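Local coordinates for protein serine protease pet (Escherichia coli, PDB 4OM9) that acts as a secreted enterotoxin and serine protease of enteroaggregative E. coli, an autotransporter passenger whose protease domain is carried on a long beta-helix, at residues V212-N217 with V223-T228; Y134-G139 with E144-R149. All blocks are in the same frame, centred on the assembly; numbering follows the deposited sequence.

Interaction 1: V212-N217 with V223-T228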
ATOM      1  N   VAL A 212      -1.953 -29.620 -15.339  1.00 32.68           N
ATOM      2  CA  VAL A 212      -2.327 -30.158 -14.051  1.00 30.60           C
ATOM      3  C   VAL A 212      -1.108 -30.033 -13.145  1.00 34.26           C
ATOM      4  O   VAL A 212       0.002 -30.417 -13.530  1.00 31.94           O
ATOM      5  CB  VAL A 212      -2.785 -31.637 -14.179  1.00 35.30           C
ATOM      6  CG1 VAL A 212      -3.012 -32.264 -12.812  1.00 34.88           C
ATOM      7  CG2 VAL A 212      -4.038 -31.744 -15.062  1.00 33.12           C
ATOM      8  N   TYR A 213      -1.296 -29.481 -11.951  1.00 31.91           N
ATOM      9  CA  TYR A 213      -0.161 -29.146 -11.097  1.00 32.29           C
ATOM     10  C   TYR A 213      -0.142 -29.939  -9.809  1.00 34.45           C
ATOM     11  O   TYR A 213      -1.177 -30.314  -9.259  1.00 37.06           O
ATOM     12  CB  TYR A 213      -0.145 -27.647 -10.753  1.00 33.47           C
ATOM     13  CG  TYR A 213       0.070 -26.736 -11.936  1.00 32.38           C
ATOM     14  CD1 TYR A 213      -0.997 -26.375 -12.754  1.00 32.90           C
ATOM     15  CD2 TYR A 213       1.333 -26.216 -12.229  1.00 29.20           C
ATOM     16  CE1 TYR A 213      -0.813 -25.537 -13.840  1.00 29.44           C
ATOM     17  CE2 TYR A 213       1.527 -25.368 -13.315  1.00 26.38           C
ATOM     18  CZ  TYR A 213       0.447 -25.043 -14.116  1.00 29.53           C
ATOM     19  OH  TYR A 213       0.584 -24.220 -15.207  1.00 30.81           O
ATOM     20  N   VAL A 214       1.051 -30.141  -9.291  1.00 27.47           N
ATOM     21  CA  VAL A 214       1.201 -30.977  -8.134  1.00 29.00           C
ATOM     22  C   VAL A 214       2.432 -30.454  -7.391  1.00 29.44           C
ATOM     23  O   VAL A 214       3.296 -29.844  -8.003  1.00 32.50           O
ATOM     24  CB  VAL A 214       1.267 -32.452  -8.599  1.00 32.24           C
ATOM     25  CG1 VAL A 214       2.518 -33.142  -8.162  1.00 31.53           C
ATOM     26  CG2 VAL A 214       0.004 -33.190  -8.205  1.00 28.98           C
ATOM     27  N   PHE A 215       2.481 -30.595  -6.074  1.00 32.04           N
ATOM     28  CA  PHE A 215       3.434 -29.817  -5.288  1.00 34.16           C
ATOM     29  C   PHE A 215       4.490 -30.671  -4.606  1.00 34.19           C
ATOM     30  O   PHE A 215       4.182 -31.529  -3.774  1.00 38.63           O
ATOM     31  CB  PHE A 215       2.677 -28.980  -4.254  1.00 34.39           C
ATOM     32  CG  PHE A 215       3.562 -28.144  -3.361  1.00 35.68           C
ATOM     33  CD1 PHE A 215       4.012 -26.895  -3.770  1.00 37.75           C
ATOM     34  CD2 PHE A 215       3.910 -28.593  -2.094  1.00 43.02           C
ATOM     35  CE1 PHE A 215       4.814 -26.115  -2.944  1.00 38.32           C
ATOM     36  CE2 PHE A 215       4.706 -27.822  -1.258  1.00 41.31           C
ATOM     37  CZ  PHE A 215       5.163 -26.570  -1.692  1.00 44.14           C
ATOM     38  N   ASP A 216       5.739 -30.408  -4.965  1.00 33.85           N
ATOM     39  CA  ASP A 216       6.907 -31.126  -4.464  1.00 37.66           C
ATOM     40  C   ASP A 216       7.210 -30.734  -3.020  1.00 44.79           C
ATOM     41  O   ASP A 216       7.503 -29.568  -2.744  1.00 46.39           O
ATOM     42  CB  ASP A 216       8.097 -30.826  -5.385  1.00 39.92           C
ATOM     43  CG  ASP A 216       9.352 -31.639  -5.063  1.00 49.54           C
ATOM     44  OD1 ASP A 216       9.647 -31.899  -3.871  1.00 47.56           O
ATOM     45  OD2 ASP A 216      10.072 -31.984  -6.034  1.00 43.57           O
ATOM     46  N   ASN A 217       7.134 -31.719  -2.121  1.00 51.22           N
ATOM     47  CA  ASN A 217       7.367 -31.588  -0.666  1.00 52.20           C
ATOM     48  C   ASN A 217       8.728 -31.091  -0.235  1.00 56.50           C
ATOM     49  O   ASN A 217       8.855 -30.412   0.778  1.00 58.14           O
ATOM     50  CB  ASN A 217       7.184 -32.951   0.028  1.00 50.73           C
ATOM     51  CG  ASN A 217       5.808 -33.145   0.560  1.00 60.40           C
ATOM     52  OD1 ASN A 217       5.167 -32.192   1.010  1.00 71.01           O
ATOM     53  ND2 ASN A 217       5.327 -34.382   0.517  1.00 53.46           N
ATOM     54  N   VAL A 223       4.776 -28.174  -9.559  1.00 33.32           N
ATOM     55  CA  VAL A 223       5.397 -28.907 -10.623  1.00 35.74           C
ATOM     56  C   VAL A 223       4.305 -29.247 -11.600  1.00 33.51           C
ATOM     57  O   VAL A 223       3.191 -29.525 -11.189  1.00 32.83           O
ATOM     58  CB  VAL A 223       6.099 -30.165 -10.044  1.00 39.40           C
ATOM     59  CG1 VAL A 223       6.070 -31.354 -10.993  1.00 38.31           C
ATOM     60  CG2 VAL A 223       7.503 -29.809  -9.581  1.00 40.71           C
ATOM     61  N   LEU A 224       4.604 -29.200 -12.894  1.00 29.22           N
ATOM     62  CA  LEU A 224       3.630 -29.615 -13.884  1.00 27.83           C
ATOM     63  C   LEU A 224       3.497 -31.139 -13.910  1.00 33.01           C
ATOM     64  O   LEU A 224       4.400 -31.813 -14.402  1.00 33.46           O
ATOM     65  CB  LEU A 224       4.037 -29.121 -15.258  1.00 24.74           C
ATOM     66  CG  LEU A 224       3.047 -29.322 -16.399  1.00 26.94           C
ATOM     67  CD1 LEU A 224       1.830 -28.419 -16.214  1.00 25.26           C
ATOM     68  CD2 LEU A 224       3.765 -29.029 -17.719  1.00 27.94           C
ATOM     69  N   LEU A 225       2.386 -31.677 -13.400  1.00 27.93           N
ATOM     70  CA  LEU A 225       2.162 -33.137 -13.383  1.00 28.95           C
ATOM     71  C   LEU A 225       1.999 -33.695 -14.786  1.00 30.93           C
ATOM     72  O   LEU A 225       2.555 -34.749 -15.141  1.00 30.24           O
ATOM     73  CB  LEU A 225       0.918 -33.505 -12.567  1.00 28.00           C
ATOM     74  CG  LEU A 225       0.539 -35.006 -12.595  1.00 32.03           C
ATOM     75  CD1 LEU A 225       1.304 -35.762 -11.523  1.00 32.61           C
ATOM     76  CD2 LEU A 225      -0.973 -35.255 -12.407  1.00 31.36           C
ATOM     77  N   GLY A 226       1.214 -32.979 -15.583  1.00 30.03           N
ATOM     78  CA  GLY A 226       0.942 -33.388 -16.947  1.00 27.48           C
ATOM     79  C   GLY A 226      -0.136 -32.501 -17.535  1.00 27.62           C
ATOM     80  O   GLY A 226      -0.316 -31.372 -17.088  1.00 25.24           O
ATOM     81  N   THR A 227      -0.868 -33.033 -18.513  1.00 26.72           N
ATOM     82  CA  THR A 227      -1.852 -32.265 -19.263  1.00 29.22           C
ATOM     83  C   THR A 227      -3.143 -33.053 -19.372  1.00 29.27           C
ATOM     84  O   THR A 227      -3.138 -34.296 -19.481  1.00 28.92           O
ATOM     85  CB  THR A 227      -1.337 -31.898 -20.684  1.00 28.23           C
ATOM     86  OG1 THR A 227      -0.884 -33.079 -21.354  1.00 30.07           O
ATOM     87  CG2 THR A 227      -0.186 -30.962 -20.574  1.00 27.77           C
ATOM     88  N   THR A 228      -4.255 -32.337 -19.361  1.00 31.91           N
ATOM     89  CA  THR A 228      -5.549 -32.989 -19.224  1.00 35.19           C
ATOM     90  C   THR A 228      -5.987 -33.752 -20.472  1.00 33.01           C
ATOM     91  O   THR A 228      -6.138 -33.172 -21.545  1.00 35.32           O
ATOM     92  CB  THR A 228      -6.608 -31.968 -18.863  1.00 31.72           C
ATOM     93  OG1 THR A 228      -6.223 -31.343 -17.641  1.00 33.86           O
ATOM     94  CG2 THR A 228      -7.965 -32.622 -18.700  1.00 31.95           C
TER
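Val-212 to Asp-216 and Val-223 to Thr-228 run antiparallel, their axes 4.4 Å apart at closest approach, and a classic beta bulge shifts their register by one residue. Val-214 and Val-223 form a hydrogen-bonded pair, with Val-223 N 2.7 Å from Val-214 O and Val-214 N reaching Val-223 O in return. Past the Tyr-213/Leu-224 pair comes the bulge: Leu-225 and Gly-226 both face Val-212, whose carbonyl O accepts Leu-225 N at 2.7 Å and, weakly, Gly-226 N at 3.5 Å. Val-212 N closes the ladder on Gly-226 O at 3.0 Å.

At the bulge Leu-225 has near-helical backbone angles, and its side chain turns in against the facing strand. There it runs beside Val-212, pointing the same way, with CD2 3.6 Å from Val-212 CG1. That branch of Val-212 is placed by a chi1 of 173°; CG2 then faces Thr-228 OG1, the two side chains crossing at about a right angle, and this hydroxyl is hydrogen-bonded to Ser-210 O. Val-212, Val-214 and Val-223 point to one face of the sheet; Tyr-213 and Leu-224, a non-hydrogen-bonded pair, point to the opposite one. Leu-224 CD1 lies over one face of the tyrosine ring, displaced toward its rim and 4.2 Å from Tyr-213 CZ. Strand 60-63 packs against both residues.

The hairpin is a buried part of the antiparallel barrel expected of a chymotrypsin-like (clan PA) protease. Backbone hydrogen bonds hold it across the register shift, and apolar packing of Leu-225 against Val-212 continues there.

Interaction 2: Y134-G139 with E144-R149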
ATOM      1  N   TYR A 134       5.042 -35.765  -3.282  1.00 37.91           N
ATOM      2  CA  TYR A 134       3.968 -34.843  -3.620  1.00 35.88           C
ATOM      3  C   TYR A 134       2.721 -34.971  -2.750  1.00 37.44           C
ATOM      4  O   TYR A 134       1.710 -34.307  -3.007  1.00 37.83           O
ATOM      5  CB  TYR A 134       3.574 -35.024  -5.084  1.00 34.43           C
ATOM      6  CG  TYR A 134       4.708 -34.837  -6.060  1.00 33.27           C
ATOM      7  CD1 TYR A 134       5.136 -33.566  -6.445  1.00 32.81           C
ATOM      8  CD2 TYR A 134       5.355 -35.927  -6.595  1.00 33.63           C
ATOM      9  CE1 TYR A 134       6.156 -33.410  -7.349  1.00 32.70           C
ATOM     10  CE2 TYR A 134       6.368 -35.779  -7.475  1.00 33.74           C
ATOM     11  CZ  TYR A 134       6.772 -34.531  -7.851  1.00 33.09           C
ATOM     12  OH  TYR A 134       7.806 -34.431  -8.751  1.00 37.21           O
ATOM     13  N   GLY A 135       2.784 -35.813  -1.723  1.00 46.22           N
ATOM     14  CA  GLY A 135       1.652 -35.992  -0.828  1.00 48.71           C
ATOM     15  C   GLY A 135       1.415 -34.844   0.127  1.00 50.73           C
ATOM     16  O   GLY A 135       2.346 -34.155   0.548  1.00 49.91           O
ATOM     17  N   VAL A 136       0.147 -34.633   0.458  1.00 46.46           N
ATOM     18  CA  VAL A 136      -0.265 -33.531   1.317  1.00 48.55           C
ATOM     19  C   VAL A 136      -0.955 -34.088   2.557  1.00 57.04           C
ATOM     20  O   VAL A 136      -1.764 -35.019   2.460  1.00 52.25           O
ATOM     21  CB  VAL A 136      -1.220 -32.571   0.575  1.00 47.99           C
ATOM     22  CG1 VAL A 136      -1.591 -31.368   1.454  1.00 49.04           C
ATOM     23  CG2 VAL A 136      -0.603 -32.113  -0.726  1.00 40.08           C
ATOM     24  N   ASP A 137      -0.626 -33.543   3.725  1.00 67.68           N
ATOM     25  CA  ASP A 137      -1.282 -33.990   4.954  1.00 67.52           C
ATOM     26  C   ASP A 137      -2.692 -33.432   5.011  1.00 68.38           C
ATOM     27  O   ASP A 137      -2.895 -32.234   4.838  1.00 70.09           O
ATOM     28  CB  ASP A 137      -0.500 -33.562   6.194  1.00 75.92           C
ATOM     29  CG  ASP A 137      -1.306 -33.734   7.480  1.00 83.16           C
ATOM     30  OD1 ASP A 137      -1.254 -34.827   8.078  1.00 83.61           O
ATOM     31  OD2 ASP A 137      -1.997 -32.776   7.889  1.00 84.96           O
ATOM     32  N   VAL A 138      -3.671 -34.298   5.242  1.00 68.63           N
ATOM     33  CA  VAL A 138      -5.049 -33.840   5.355  1.00 71.71           C
ATOM     34  C   VAL A 138      -5.623 -34.239   6.718  1.00 81.19           C
ATOM     35  O   VAL A 138      -6.813 -34.075   6.988  1.00 83.53           O
ATOM     36  CB  VAL A 138      -5.915 -34.399   4.204  1.00 75.51           C
ATOM     37  CG1 VAL A 138      -6.192 -35.886   4.406  1.00 71.37           C
ATOM     38  CG2 VAL A 138      -7.214 -33.594   4.049  1.00 76.73           C
ATOM     39  N   GLY A 139      -4.761 -34.750   7.591  1.00 68.29           N
ATOM     40  CA  GLY A 139      -5.183 -35.120   8.928  1.00 73.65           C
ATOM     41  C   GLY A 139      -4.422 -36.283   9.534  1.00 80.11           C
ATOM     42  O   GLY A 139      -4.386 -37.377   8.967  1.00 77.56           O
ATOM     43  N   GLU A 144      -2.447 -37.383   0.982  1.00 54.92           N
ATOM     44  CA  GLU A 144      -3.136 -37.465  -0.298  1.00 52.50           C
ATOM     45  C   GLU A 144      -2.415 -36.535  -1.279  1.00 44.86           C
ATOM     46  O   GLU A 144      -1.896 -35.492  -0.876  1.00 47.64           O
ATOM     47  CB  GLU A 144      -4.611 -37.065  -0.168  1.00 56.97           C
ATOM     48  CG  GLU A 144      -5.443 -37.911   0.795  1.00 67.47           C
ATOM     49  CD  GLU A 144      -6.913 -37.486   0.822  1.00 74.06           C
ATOM     50  OE1 GLU A 144      -7.614 -37.784   1.817  1.00 69.94           O
ATOM     51  OE2 GLU A 144      -7.369 -36.850  -0.156  1.00 65.65           O
ATOM     52  N   ILE A 145      -2.361 -36.906  -2.555  1.00 38.94           N
ATOM     53  CA  ILE A 145      -1.783 -36.011  -3.553  1.00 38.84           C
ATOM     54  C   ILE A 145      -2.891 -35.076  -4.026  1.00 39.75           C
ATOM     55  O   ILE A 145      -3.848 -35.505  -4.696  1.00 33.39           O
ATOM     56  CB  ILE A 145      -1.152 -36.757  -4.762  1.00 36.74           C
ATOM     57  CG1 ILE A 145      -0.035 -37.693  -4.306  1.00 38.39           C
ATOM     58  CG2 ILE A 145      -0.549 -35.767  -5.737  1.00 32.78           C
ATOM     59  CD1 ILE A 145       0.494 -38.604  -5.426  1.00 37.83           C
ATOM     60  N   ILE A 146      -2.757 -33.811  -3.631  1.00 37.36           N
ATOM     61  CA  ILE A 146      -3.711 -32.764  -3.937  1.00 38.81           C
ATOM     62  C   ILE A 146      -3.088 -31.855  -4.974  1.00 34.66           C
ATOM     63  O   ILE A 146      -1.874 -31.648  -4.974  1.00 34.17           O
ATOM     64  CB  ILE A 146      -4.084 -31.927  -2.677  1.00 44.11           C
ATOM     65  CG1 ILE A 146      -4.545 -32.824  -1.519  1.00 46.93           C
ATOM     66  CG2 ILE A 146      -5.131 -30.871  -3.002  1.00 38.66           C
ATOM     67  CD1 ILE A 146      -5.760 -33.668  -1.834  1.00 47.68           C
ATOM     68  N   GLY A 147      -3.898 -31.315  -5.869  1.00 33.13           N
ATOM     69  CA  GLY A 147      -3.361 -30.414  -6.855  1.00 30.77           C
ATOM     70  C   GLY A 147      -4.401 -29.510  -7.458  1.00 31.39           C
ATOM     71  O   GLY A 147      -5.578 -29.592  -7.120  1.00 31.57           O
ATOM     72  N   PHE A 148      -3.943 -28.655  -8.368  1.00 31.67           N
ATOM     73  CA  PHE A 148      -4.768 -27.642  -8.991  1.00 28.60           C
ATOM     74  C   PHE A 148      -4.686 -27.768 -10.492  1.00 30.39           C
ATOM     75  O   PHE A 148      -3.640 -28.112 -11.049  1.00 27.35           O
ATOM     76  CB  PHE A 148      -4.313 -26.228  -8.601  1.00 28.71           C
ATOM     77  CG  PHE A 148      -4.617 -25.841  -7.180  1.00 31.54           C
ATOM     78  CD1 PHE A 148      -5.872 -25.352  -6.832  1.00 29.58           C
ATOM     79  CD2 PHE A 148      -3.632 -25.915  -6.196  1.00 29.94           C
ATOM     80  CE1 PHE A 148      -6.155 -24.968  -5.495  1.00 33.30           C
ATOM     81  CE2 PHE A 148      -3.898 -25.533  -4.871  1.00 30.04           C
ATOM     82  CZ  PHE A 148      -5.166 -25.066  -4.521  1.00 31.97           C
ATOM     83  N   ARG A 149      -5.779 -27.430 -11.155  1.00 35.36           N
ATOM     84  CA  ARG A 149      -5.782 -27.386 -12.599  1.00 33.26           C
ATOM     85  C   ARG A 149      -6.524 -26.155 -13.043  1.00 30.61           C
ATOM     86  O   ARG A 149      -7.525 -25.783 -12.463  1.00 30.77           O
ATOM     87  CB  ARG A 149      -6.437 -28.627 -13.181  1.00 33.31           C
ATOM     88  CG  ARG A 149      -6.329 -28.699 -14.669  1.00 34.15           C
ATOM     89  CD  ARG A 149      -7.583 -29.299 -15.259  1.00 35.58           C
ATOM     90  NE  ARG A 149      -8.558 -28.239 -15.437  1.00 39.45           N
ATOM     91  CZ  ARG A 149      -9.729 -28.196 -14.824  1.00 41.55           C
ATOM     92  NH1 ARG A 149     -10.085 -29.190 -14.030  1.00 49.78           N
ATOM     93  NH2 ARG A 149     -10.547 -27.177 -15.051  1.00 37.29           N
TER
HETATM   94  O   HOH W   1       0.570 -32.199  -4.626  1.00 30.72           O
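This is a short, partly buried beta hairpin of strands 136-137 and 143-151, paired through Val-136 and Glu-144, which follows helix 127-134. Val-136 N lies 2.6 Å from Glu-144 O, approaching from above the carbonyl plane, while Glu-144 N donates to Val-136 O at 2.9 Å in a straighter bond, 165° at the hydrogen. Gly-135, the first residue to leave the helical conformation, brings its CA near the same Glu-144 carbonyl and within 4.4 Å of Ile-145 CA. Only at Tyr-134 and Ile-146 do the chains part, and there a water spans them, donating to Tyr-134 O at 2.9 Å and to Ile-146 O. Within the chain, strand 136-137 pairs only with strand 143-151 and so forms an edge of the protease domain's antiparallel sheet, consistent with a chymotrypsin-like barrel. Val-136 CB meets Ile-146 CG1 at 3.9 Å, the two side chains crossing at about a right angle. On the helix side, Ile-145 sets CG2 4.2 Å from Tyr-134 CB. Nearer the exposed turn, a chi1 of 73° puts Val-138 CG1 between its backbone N and carbonyl carbon, facing Glu-144 OE1 at 3.5 Å; this carboxylate also has a long, weak ion pair with Lys-142.

How the interactions relate
Interactions 1 and 2 follow one another along the chain, their centres about 11 Å apart, and are joined because strands 143-151 and 211-216 are neighbours in one sheet. Tyr-213 N probably donates to Phe-148 O at 2.9 Å, linking the two hairpins through the backbone. Just past the other end of strand 211-216, Asn-217 ND2 lies 3.0 Å from Gly-135 O, a probable hydrogen bond that ties the turn to the residue leaving helix 127-134; the same amide nitrogen also bonds Asp-132 O within that helix. Side chains fill in between: Tyr-134 packs its ring atom CD1 against Val-214 CG1, and Arg-149 CD rests on Thr-228 OG1.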